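Local coordinates for protein TipC2 (PDB 6DHX) that probably acts as an immunity protein that recognises an antibacterial toxin exported by the type VII secretion system and protects the producing bacterium from it, at residues I25-E30 with D80-L84. Coordinates in Å, arbitrary orientation, origin at the centre of the assembly. Residue numbers count along the deposited sequence, not the author numbering.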
# COMPACT_ATOMS: atom_id res chain seq x y z
N ILE A 25 -9.89 -2.88 6.98
CA ILE A 25 -9.88 -2.74 5.52
C ILE A 25 -9.96 -4.11 4.83
O ILE A 25 -10.74 -4.29 3.88
CB ILE A 25 -8.63 -1.98 5.04
CG1 ILE A 25 -8.64 -0.53 5.58
CG2 ILE A 25 -8.58 -1.97 3.49
CD1 ILE A 25 -7.20 0.19 5.48
N TYR A 26 -9.15 -5.07 5.29
CA TYR A 26 -9.14 -6.39 4.67
C TYR A 26 -10.52 -7.04 4.79
O TYR A 26 -11.08 -7.54 3.79
CB TYR A 26 -8.07 -7.26 5.36
CG TYR A 26 -7.98 -8.67 4.81
CD1 TYR A 26 -8.87 -9.66 5.25
CD2 TYR A 26 -6.99 -9.02 3.87
CE1 TYR A 26 -8.79 -10.95 4.73
CE2 TYR A 26 -6.91 -10.32 3.34
CZ TYR A 26 -7.81 -11.26 3.78
OH TYR A 26 -7.77 -12.54 3.33
N GLN A 27 -11.09 -7.04 6.00
CA GLN A 27 -12.34 -7.77 6.22
C GLN A 27 -13.50 -7.09 5.53
O GLN A 27 -14.41 -7.77 5.02
CB GLN A 27 -12.60 -7.90 7.73
CG GLN A 27 -11.54 -8.85 8.35
CD GLN A 27 -11.65 -9.03 9.85
OE1 GLN A 27 -10.63 -9.11 10.53
NE2 GLN A 27 -12.89 -9.11 10.40
N GLU A 28 -13.56 -5.76 5.57
CA GLU A 28 -14.71 -5.14 4.91
C GLU A 28 -14.58 -5.27 3.40
O GLU A 28 -15.61 -5.41 2.72
CB GLU A 28 -14.81 -3.68 5.32
CG GLU A 28 -16.00 -2.90 4.72
CD GLU A 28 -17.38 -3.33 5.21
OE1 GLU A 28 -17.51 -4.13 6.15
OE2 GLU A 28 -18.34 -2.77 4.64
N THR A 29 -13.35 -5.25 2.88
CA THR A 29 -13.21 -5.46 1.43
C THR A 29 -13.54 -6.88 1.05
O THR A 29 -14.23 -7.09 0.06
CB THR A 29 -11.80 -5.06 0.94
OG1 THR A 29 -11.57 -3.69 1.30
CG2 THR A 29 -11.73 -5.23 -0.64
N GLU A 30 -13.11 -7.88 1.85
CA GLU A 30 -13.45 -9.24 1.49
C GLU A 30 -14.96 -9.49 1.58
O GLU A 30 -15.53 -10.27 0.79
CB GLU A 30 -12.67 -10.22 2.40
CG GLU A 30 -12.75 -11.66 1.85
CD GLU A 30 -14.01 -12.42 2.31
OE1 GLU A 30 -14.61 -12.01 3.33
OE2 GLU A 30 -14.40 -13.42 1.65
N ASP A 80 -3.55 -3.50 -3.13
CA ASP A 80 -3.85 -4.82 -3.67
C ASP A 80 -4.31 -5.73 -2.55
O ASP A 80 -3.75 -5.68 -1.46
CB ASP A 80 -2.62 -5.46 -4.34
CG ASP A 80 -2.30 -4.86 -5.68
OD1 ASP A 80 -3.23 -4.42 -6.35
OD2 ASP A 80 -1.11 -4.73 -6.05
N PHE A 81 -5.28 -6.60 -2.82
CA PHE A 81 -5.78 -7.55 -1.83
C PHE A 81 -5.47 -8.98 -2.26
O PHE A 81 -5.74 -9.33 -3.42
CB PHE A 81 -7.30 -7.39 -1.71
CG PHE A 81 -7.69 -6.11 -1.06
CD1 PHE A 81 -7.75 -4.94 -1.80
CD2 PHE A 81 -7.95 -6.06 0.31
CE1 PHE A 81 -8.09 -3.69 -1.21
CE2 PHE A 81 -8.27 -4.84 0.93
CZ PHE A 81 -8.32 -3.63 0.16
N SER A 82 -4.88 -9.78 -1.36
CA SER A 82 -4.59 -11.19 -1.66
C SER A 82 -5.39 -11.98 -0.64
O SER A 82 -5.01 -12.06 0.53
CB SER A 82 -3.10 -11.53 -1.57
OG SER A 82 -2.38 -10.77 -2.52
N PHE A 83 -6.50 -12.54 -1.09
CA PHE A 83 -7.36 -13.27 -0.16
C PHE A 83 -7.12 -14.77 -0.16
O PHE A 83 -7.48 -15.46 0.81
CB PHE A 83 -8.84 -13.07 -0.53
CG PHE A 83 -9.33 -11.67 -0.46
CD1 PHE A 83 -9.09 -10.88 0.66
CD2 PHE A 83 -10.12 -11.15 -1.51
CE1 PHE A 83 -9.59 -9.58 0.74
CE2 PHE A 83 -10.60 -9.86 -1.44
CZ PHE A 83 -10.36 -9.07 -0.32
N LEU A 84 -6.57 -15.30 -1.25
CA LEU A 84 -6.62 -16.74 -1.48
C LEU A 84 -5.35 -17.49 -1.11
O LEU A 84 -5.38 -18.72 -1.02
CB LEU A 84 -6.90 -17.00 -2.98
CG LEU A 84 -8.32 -17.15 -3.48
CD1 LEU A 84 -9.31 -16.24 -2.79
CD2 LEU A 84 -8.38 -16.99 -5.02
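A helix laid across the face of a β-sheet can meet it through aromatic rings and the aliphatic groups packed on them, and the meeting of 25-30 with 80-84 in TipC2, with no hydrogen bond between the two segments, is a compact example. The helical segment crosses strand 80-82 at -80°, nearly perpendicular, with the axes 10.1 Å apart at closest approach, a gap that large rings can fill. F83, just past the end of the strand, has the most surface covered. Its ring edge meets the face of Y26 in a T-shaped stack (centroids 5.1 Å apart, planes at 84°), and F83 CD1 comes within 3.4 Å of Y26 CZ. One face of F83 is covered by the aliphatic part of E30, whose CG makes a CH-pi contact 3.9 Å from the ring centroid. F81, two residues earlier, points its CA-to-CB bond at the helix and offers a ring face to T29: CG2 of T29 sits 3.7 Å from the centroid of F81, almost on the ring normal. I25 CG2 packs against F81 CZ at 3.7 Å, at the ring's edge. P61, on the adjoining strand 59-65, touches T29, F81 and F83, extending the apolar layer. This part of the helix therefore meets 80-84 through a T-shaped stack, CH-pi contacts and apolar packing, while the hydroxyl of T29 is satisfied within the helix, OG1 donating to O of I25 at 2.8 Å though it lies 3.4 Å from F81 CZ, and that of Y26 by N88, outside the two segments.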